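Local coordinates for E2A dna-binding protein (Human adenovirus 5, PDB 2WB0), which binds single-stranded DNA and, by forming multimers, unwinds the template without ATP during the elongation phase of adenoviral strand-displacement replication, at residues 46-50 with 67-71; 73-77 with 92-96; 111-117 with 165-169. Residues are numbered along the deposited sequence.

Contact 1: 46-50 with 67-71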
loop_
_atom_site.group_PDB
_atom_site.type_symbol
_atom_site.label_atom_id
_atom_site.label_comp_id
_atom_site.label_asym_id
_atom_site.label_seq_id
_atom_site.Cartn_x
_atom_site.Cartn_y
_atom_site.Cartn_z
ATOM N N CYS A 46 -2.153 -3.501 -18.955
ATOM C CA CYS A 46 -2.130 -2.177 -18.392
ATOM C C CYS A 46 -0.883 -1.409 -18.892
ATOM O O CYS A 46 -0.973 -0.226 -19.207
ATOM C CB CYS A 46 -2.125 -2.325 -16.868
ATOM S SG CYS A 46 -3.703 -2.956 -16.222
ATOM N N LYS A 47 0.279 -2.071 -18.891
ATOM C CA LYS A 47 1.531 -1.421 -19.247
ATOM C C LYS A 47 1.446 -0.991 -20.712
ATOM O O LYS A 47 1.849 0.106 -21.101
ATOM C CB LYS A 47 2.695 -2.409 -19.052
ATOM C CG LYS A 47 4.094 -1.855 -19.395
ATOM C CD LYS A 47 4.492 -0.655 -18.478
ATOM C CE LYS A 47 5.958 -0.071 -18.726
ATOM N NZ LYS A 47 6.440 0.765 -17.511
ATOM N N THR A 48 0.883 -1.862 -21.542
ATOM C CA THR A 48 0.676 -1.506 -22.937
ATOM C C THR A 48 -0.236 -0.270 -23.087
ATOM O O THR A 48 0.106 0.664 -23.856
ATOM C CB THR A 48 0.201 -2.736 -23.799
ATOM O OG1 THR A 48 1.107 -3.810 -23.570
ATOM C CG2 THR A 48 0.252 -2.439 -25.278
ATOM N N TRP A 49 -1.337 -0.227 -22.320
ATOM C CA TRP A 49 -2.260 0.911 -22.375
ATOM C C TRP A 49 -1.577 2.231 -21.880
ATOM O O TRP A 49 -1.745 3.330 -22.460
ATOM C CB TRP A 49 -3.541 0.561 -21.622
ATOM C CG TRP A 49 -4.540 1.699 -21.424
ATOM C CD1 TRP A 49 -5.522 2.076 -22.293
ATOM C CD2 TRP A 49 -4.696 2.530 -20.266
ATOM N NE1 TRP A 49 -6.269 3.106 -21.768
ATOM C CE2 TRP A 49 -5.799 3.394 -20.513
ATOM C CE3 TRP A 49 -4.005 2.646 -19.040
ATOM C CZ2 TRP A 49 -6.226 4.384 -19.591
ATOM C CZ3 TRP A 49 -4.450 3.623 -18.112
ATOM C CH2 TRP A 49 -5.558 4.474 -18.392
ATOM N N LEU A 50 -0.768 2.101 -20.841
ATOM C CA LEU A 50 0.064 3.214 -20.344
ATOM C C LEU A 50 1.053 3.724 -21.417
ATOM O O LEU A 50 1.074 4.913 -21.696
ATOM C CB LEU A 50 0.821 2.734 -19.154
ATOM C CG LEU A 50 0.498 3.106 -17.705
ATOM C CD1 LEU A 50 -0.808 3.908 -17.327
ATOM C CD2 LEU A 50 0.977 2.034 -16.695
ATOM N N PHE A 67 3.766 0.008 -9.827
ATOM C CA PHE A 67 2.569 0.688 -10.336
ATOM C C PHE A 67 1.757 -0.257 -11.311
ATOM O O PHE A 67 0.508 -0.452 -11.192
ATOM C CB PHE A 67 2.960 2.007 -11.042
ATOM C CG PHE A 67 1.788 2.787 -11.505
ATOM C CD1 PHE A 67 1.016 3.469 -10.580
ATOM C CD2 PHE A 67 1.422 2.790 -12.856
ATOM C CE1 PHE A 67 -0.130 4.204 -10.950
ATOM C CE2 PHE A 67 0.337 3.536 -13.254
ATOM C CZ PHE A 67 -0.491 4.212 -12.264
ATOM N N VAL A 68 2.467 -0.845 -12.255
ATOM C CA VAL A 68 1.838 -1.739 -13.240
ATOM C C VAL A 68 1.239 -3.002 -12.611
ATOM O O VAL A 68 0.151 -3.502 -13.019
ATOM C CB VAL A 68 2.893 -2.085 -14.341
ATOM C CG1 VAL A 68 2.423 -3.220 -15.195
ATOM C CG2 VAL A 68 3.175 -0.839 -15.155
ATOM N N THR A 69 1.965 -3.561 -11.658
ATOM C CA THR A 69 1.440 -4.726 -10.911
ATOM C C THR A 69 0.151 -4.408 -10.180
ATOM O O THR A 69 -0.794 -5.217 -10.181
ATOM C CB THR A 69 2.476 -5.202 -9.921
ATOM O OG1 THR A 69 3.564 -5.706 -10.706
ATOM C CG2 THR A 69 1.877 -6.335 -8.993
ATOM N N MET A 70 0.083 -3.213 -9.585
ATOM C CA MET A 70 -1.137 -2.879 -8.902
ATOM C C MET A 70 -2.260 -2.636 -9.902
ATOM O O MET A 70 -3.393 -3.018 -9.642
ATOM C CB MET A 70 -0.998 -1.705 -7.924
ATOM C CG MET A 70 -0.079 -2.000 -6.735
ATOM S SD MET A 70 -0.473 -3.518 -5.785
ATOM C CE MET A 70 -2.106 -3.007 -5.274
ATOM N N MET A 71 -1.997 -1.928 -10.985
ATOM C CA MET A 71 -3.037 -1.827 -11.990
ATOM C C MET A 71 -3.532 -3.246 -12.396
ATOM O O MET A 71 -4.738 -3.468 -12.581
ATOM C CB MET A 71 -2.452 -1.164 -13.241
ATOM C CG MET A 71 -2.366 0.363 -13.112
ATOM S SD MET A 71 -1.894 1.159 -14.672
ATOM C CE MET A 71 -3.442 1.189 -15.442
#
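Met71 has the largest covered area in this crossing of two helices, 83 Å², and its chi angles (m, t, p) carry SD and CE from helix 67-71 to Leu50 and Trp49 of helix 46-50: Met71 SD lies 3.6 Å from Leu50 CD2 and Met71 CE 3.8 Å from Trp49 CZ3. Its CB lies 3.7 Å from Cys46 SG. Leu50 sits off the standard wells (chi1 -105°, chi2 8°), and in this pose CD2 also lies 3.8 Å from Phe67 CE2, near the plane of that ring, and 3.9 Å from Val68 CG2. Trp49 and Phe67, both t at chi1, start sideways and reach the contact with their ring ends. At the more open margin the aliphatic part of Lys47 lies along Val68, with Lys47 CD 3.6 Å from Val68 CG2. No hydrogen bond crosses the interface, which is apolar and buries 323 Å². The short axes pass 9.9 Å apart at 118°, an oblique crossing within the all-alpha region. Helix 300-315 packs against both segments: Leu313 meets Trp49, Met309 meets Leu50 and Ala306 meets Phe67, while Trp49 NE1 is hydrogen-bonded to Glu316 just beyond that helix.

Contact 2: 73-77 with 92-96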
loop_
_atom_site.group_PDB
_atom_site.type_symbol
_atom_site.label_atom_id
_atom_site.label_comp_id
_atom_site.label_asym_id
_atom_site.label_seq_id
_atom_site.Cartn_x
_atom_site.Cartn_y
_atom_site.Cartn_z
ATOM N N ARG A 73 -3.623 -5.987 -10.599
ATOM C CA ARG A 73 -4.534 -6.501 -9.612
ATOM C C ARG A 73 -5.917 -5.853 -9.686
ATOM O O ARG A 73 -6.953 -6.509 -9.433
ATOM C CB ARG A 73 -3.946 -6.255 -8.215
ATOM C CG ARG A 73 -2.590 -6.994 -7.898
ATOM C CD ARG A 73 -2.327 -6.830 -6.368
ATOM N NE ARG A 73 -0.936 -7.120 -5.880
ATOM C CZ ARG A 73 -0.463 -6.866 -4.646
ATOM N NH1 ARG A 73 -1.185 -6.168 -3.719
ATOM N NH2 ARG A 73 0.799 -7.260 -4.339
ATOM N N PHE A 74 -5.950 -4.546 -9.948
ATOM C CA PHE A 74 -7.250 -3.886 -10.028
ATOM C C PHE A 74 -7.995 -4.354 -11.257
ATOM O O PHE A 74 -9.181 -4.550 -11.188
ATOM C CB PHE A 74 -7.072 -2.375 -10.036
ATOM C CG PHE A 74 -6.643 -1.843 -8.725
ATOM C CD1 PHE A 74 -7.312 -2.222 -7.552
ATOM C CD2 PHE A 74 -5.516 -0.976 -8.631
ATOM C CE1 PHE A 74 -6.946 -1.735 -6.303
ATOM C CE2 PHE A 74 -5.156 -0.479 -7.381
ATOM C CZ PHE A 74 -5.841 -0.823 -6.232
ATOM N N LEU A 75 -7.293 -4.549 -12.358
ATOM C CA LEU A 75 -7.915 -5.033 -13.581
ATOM C C LEU A 75 -8.462 -6.444 -13.336
ATOM O O LEU A 75 -9.614 -6.768 -13.643
ATOM C CB LEU A 75 -6.852 -5.129 -14.658
ATOM C CG LEU A 75 -7.268 -5.011 -16.148
ATOM C CD1 LEU A 75 -6.357 -5.645 -17.169
ATOM C CD2 LEU A 75 -8.797 -4.926 -16.575
ATOM N N GLN A 76 -7.627 -7.268 -12.746
ATOM C CA GLN A 76 -8.088 -8.559 -12.248
ATOM C C GLN A 76 -9.352 -8.487 -11.423
ATOM O O GLN A 76 -10.276 -9.282 -11.618
ATOM C CB GLN A 76 -6.968 -9.265 -11.453
ATOM C CG GLN A 76 -7.346 -10.799 -11.258
ATOM C CD GLN A 76 -6.446 -11.516 -10.316
ATOM O OE1 GLN A 76 -5.905 -12.593 -10.624
ATOM N NE2 GLN A 76 -6.238 -10.923 -9.191
ATOM N N ALA A 77 -9.425 -7.558 -10.488
ATOM C CA ALA A 77 -10.605 -7.480 -9.679
ATOM C C ALA A 77 -11.847 -7.109 -10.503
ATOM O O ALA A 77 -12.973 -7.570 -10.193
ATOM C CB ALA A 77 -10.385 -6.465 -8.553
ATOM N N PRO A 92 -8.617 -10.240 -4.950
ATOM C CA PRO A 92 -7.682 -9.884 -6.068
ATOM C C PRO A 92 -6.895 -8.585 -5.861
ATOM O O PRO A 92 -5.745 -8.505 -6.325
ATOM C CB PRO A 92 -8.607 -9.684 -7.294
ATOM C CG PRO A 92 -9.968 -9.328 -6.636
ATOM C CD PRO A 92 -10.028 -10.124 -5.337
ATOM N N THR A 93 -7.484 -7.573 -5.221
ATOM C CA THR A 93 -6.714 -6.267 -5.156
ATOM C C THR A 93 -5.478 -6.352 -4.292
ATOM O O THR A 93 -4.487 -5.663 -4.560
ATOM C CB THR A 93 -7.566 -5.052 -4.707
ATOM O OG1 THR A 93 -7.960 -5.186 -3.348
ATOM C CG2 THR A 93 -8.892 -4.863 -5.670
ATOM N N GLY A 94 -5.562 -7.147 -3.226
ATOM C CA GLY A 94 -4.486 -7.251 -2.224
ATOM C C GLY A 94 -4.405 -5.985 -1.397
ATOM O O GLY A 94 -3.329 -5.651 -0.893
ATOM N N CYS A 95 -5.518 -5.238 -1.309
ATOM C CA CYS A 95 -5.564 -3.952 -0.638
ATOM C C CYS A 95 -6.772 -3.939 0.304
ATOM O O CYS A 95 -7.587 -4.903 0.294
ATOM C CB CYS A 95 -5.779 -2.799 -1.638
ATOM S SG CYS A 95 -4.500 -2.489 -2.799
ATOM N N ALA A 96 -6.860 -2.884 1.130
ATOM C CA ALA A 96 -7.987 -2.605 2.064
ATOM C C ALA A 96 -8.133 -1.076 2.203
ATOM O O ALA A 96 -7.281 -0.314 1.752
ATOM C CB ALA A 96 -7.831 -3.298 3.485
#
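Pro92, with 78 Å² covered, seats the incoming chain against helix 73-77. Its ring lies on Ala77, CG being 3.5 Å from Ala77 CB, and its carbonyl O comes within 3.4 Å of Arg73 CB. The CA atoms confirm how tightly the backbones approach: 5.2 Å between Ala77 and Pro92, 5.0 Å between Arg73 and Thr93. Thr93, with 70 Å² covered, uses its methyl and hydroxyl differently. CG2 packs 3.6 Å from both Ala77 CB and Phe74 CD1, near the plane of the phenyl ring, whereas OG1 accepts a hydrogen bond from Cys95 N at 3.2 Å. That bond defines an ST turn, which leads the loop into strand 95-99, itself paired antiparallel with 216-220; the stronger polar partner of OG1 is the carboxylate of Glu91, just before the segment. Gly94 occupies the turn at phi 71°, and a CB there would clash with Arg73 NH1. Arg73, covered over 64 Å², runs beside the turn in an extended form, chi2 and chi3 both t, with CD 3.0 Å from Thr93 O. Its NH1 gives that same oxygen only a weak hydrogen bond (3.4 Å, 164°). The firmer polar partner of the guanidinium is the carbonyl of Arg222, next to the zinc ligand Cys223. Where the turn ends, Cys95 SG lies 4.0 Å from Phe74 CZ, an oblique sulfur-aromatic contact.

Contact 3: 111-117 with 165-169. With ZN (zinc ion), chain B.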
loop_
_atom_site.group_PDB
_atom_site.type_symbol
_atom_site.label_atom_id
_atom_site.label_comp_id
_atom_site.label_asym_id
_atom_site.label_seq_id
_atom_site.Cartn_x
_atom_site.Cartn_y
_atom_site.Cartn_z
ATOM N N CYS A 111 -2.812 4.104 15.012
ATOM C CA CYS A 111 -2.244 2.967 14.310
ATOM C C CYS A 111 -3.304 2.057 13.747
ATOM O O CYS A 111 -4.482 2.387 13.769
ATOM C CB CYS A 111 -1.286 2.192 15.231
ATOM S SG CYS A 111 -2.149 1.288 16.521
ATOM N N LEU A 112 -2.891 0.909 13.213
ATOM C CA LEU A 112 -3.831 -0.045 12.602
ATOM C C LEU A 112 -4.832 -0.641 13.579
ATOM O O LEU A 112 -5.926 -1.015 13.183
ATOM C CB LEU A 112 -3.058 -1.167 11.928
ATOM C CG LEU A 112 -2.628 -1.081 10.474
ATOM C CD1 LEU A 112 -3.067 0.142 9.580
ATOM C CD2 LEU A 112 -1.248 -1.676 10.205
ATOM N N HIS A 113 -4.492 -0.625 14.852
ATOM C CA HIS A 113 -5.402 -1.025 15.891
ATOM C C HIS A 113 -6.559 -0.065 16.026
ATOM O O HIS A 113 -7.593 -0.415 16.615
ATOM C CB HIS A 113 -4.686 -1.037 17.196
ATOM C CG HIS A 113 -3.814 -2.224 17.376
ATOM N ND1 HIS A 113 -2.443 -2.187 17.203
ATOM C CD2 HIS A 113 -4.126 -3.485 17.753
ATOM C CE1 HIS A 113 -1.953 -3.396 17.427
ATOM N NE2 HIS A 113 -2.956 -4.203 17.736
ATOM N N GLY A 114 -6.377 1.152 15.523
ATOM C CA GLY A 114 -7.354 2.228 15.643
ATOM C C GLY A 114 -7.212 3.038 16.933
ATOM O O GLY A 114 -8.054 3.881 17.257
ATOM N N SER A 115 -6.164 2.766 17.689
ATOM C CA SER A 115 -5.866 3.493 18.906
ATOM C C SER A 115 -4.772 4.507 18.694
ATOM O O SER A 115 -3.907 4.393 17.787
ATOM C CB SER A 115 -5.449 2.538 20.038
ATOM O OG SER A 115 -4.504 1.585 19.609
ATOM N N ILE A 116 -4.855 5.554 19.482
ATOM C CA ILE A 116 -3.918 6.567 19.350
ATOM C C ILE A 116 -2.491 6.044 19.597
ATOM O O ILE A 116 -2.299 5.145 20.447
ATOM C CB ILE A 116 -4.250 7.851 20.192
ATOM C CG1 ILE A 116 -3.432 8.000 21.380
ATOM C CG2 ILE A 116 -5.676 8.384 20.303
ATOM C CD1 ILE A 116 -2.541 8.938 20.908
ATOM N N MET A 117 -1.522 6.611 18.865
ATOM C CA MET A 117 -0.112 6.279 19.007
ATOM C C MET A 117 0.589 7.127 20.068
ATOM O O MET A 117 0.381 8.322 20.136
ATOM C CB MET A 117 0.646 6.370 17.644
ATOM C CG MET A 117 0.045 5.351 16.590
ATOM S SD MET A 117 0.859 5.559 14.934
ATOM C CE MET A 117 2.440 4.715 15.256
ATOM N N CYS A 165 4.651 5.430 18.483
ATOM C CA CYS A 165 4.571 3.973 18.429
ATOM C C CYS A 165 3.117 3.444 18.618
ATOM O O CYS A 165 2.228 4.144 19.153
ATOM C CB CYS A 165 5.520 3.379 19.506
ATOM S SG CYS A 165 4.933 3.603 21.240
ATOM N N CYS A 166 2.876 2.213 18.172
ATOM C CA CYS A 166 1.611 1.491 18.444
ATOM C C CYS A 166 1.479 1.426 19.992
ATOM O O CYS A 166 2.491 1.286 20.655
ATOM C CB CYS A 166 1.762 0.085 17.900
ATOM S SG CYS A 166 0.428 -0.997 18.418
ATOM N N VAL A 167 0.276 1.560 20.583
ATOM C CA VAL A 167 0.250 1.571 22.084
ATOM C C VAL A 167 0.805 0.276 22.698
ATOM O O VAL A 167 1.388 0.283 23.807
ATOM C CB VAL A 167 -1.153 1.920 22.636
ATOM C CG1 VAL A 167 -2.165 0.830 22.254
ATOM C CG2 VAL A 167 -1.060 2.147 24.122
ATOM N N HIS A 168 0.693 -0.825 21.953
ATOM C CA HIS A 168 1.149 -2.124 22.444
ATOM C C HIS A 168 2.658 -2.212 22.486
ATOM O O HIS A 168 3.200 -3.116 23.131
ATOM C CB HIS A 168 0.574 -3.208 21.569
ATOM C CG HIS A 168 -0.925 -3.198 21.564
ATOM N ND1 HIS A 168 -1.672 -3.900 22.485
ATOM C CD2 HIS A 168 -1.809 -2.567 20.757
ATOM C CE1 HIS A 168 -2.958 -3.699 22.247
ATOM N NE2 HIS A 168 -3.071 -2.897 21.201
ATOM N N ASP A 169 3.312 -1.231 21.895
ATOM C CA ASP A 169 4.767 -1.084 21.985
ATOM C C ASP A 169 5.228 -0.064 22.979
ATOM O O ASP A 169 6.419 0.263 22.984
ATOM C CB ASP A 169 5.329 -0.783 20.576
ATOM C CG ASP A 169 5.022 -1.929 19.568
ATOM O OD1 ASP A 169 4.927 -3.122 20.019
ATOM O OD2 ASP A 169 4.858 -1.648 18.350
HETATM ZN ZN ZN B . -1.097 -0.728 16.655
HETATM O O HOH W 1 -1.972 2.586 19.361
HETATM O O HOH W 2 -5.150 -0.800 20.802
#
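Residues 111-114 form a type I beta turn closed by Gly114 N to Cys111 O at 2.9 Å, and Cys111 N bonds Ser115 O at 3.0 Å. Gly114, at phi 87°, adopts angles that call for glycine. In the other segment, 167-169 is a short 3-10 segment in which Asp169 N reaches Cys166 O at 2.9 Å. By CA atoms the nearest pair is Met117 and Cys166, 5.1 Å apart; Met117 CB also lies 3.1 Å from Cys165 O. Both segments supply zinc ligands: two from 111-117 (Cys111 SG at 2.3 Å, His113 ND1 at 2.1 Å) and one from 165-169 (Cys166 SG at 2.4 Å). Cys182 completes this site of three cysteines and one histidine, which ties together loops distant in sequence within the zinc-binding region. Cys166 SG also accepts a hydrogen bond from His168 N at 3.5 Å. His168 CD2 lies over one face of the His113 ring, 3.4 Å from His113 CE1, though the ring pair as a whole is oblique, planes at 39°. Two waters bridge the segments. Water 1 donates to Ile116 O and accepts from Val167 N, both at 2.8 Å, and bonds Ser115 OG at 2.7 Å; water 2 joins Ser115 OG at 2.7 Å to His168 NE2 at 3.0 Å.

In the fold
Contacts 1 and 2 are buried neighbours, centres 13 Å apart, that use successive parts of helix 64-83. They touch directly: Met70 CE is 3.5 Å from Cys95 SG, and Cys46 SG is 3.9 Å from Leu75 CD1. Contact 3 is partly buried and lies across the chain's centre, about 34 Å from contact 1 and 27 Å from contact 2 between centres; it shares no helix or strand with them. The chemistry changes accordingly. Contact 1 joins two helices through apolar side chains, contact 2 adds backbone carbonyls and an arginine where a loop enters a strand, and 111-117 with 165-169 relies on zinc coordination and bridging water between loops.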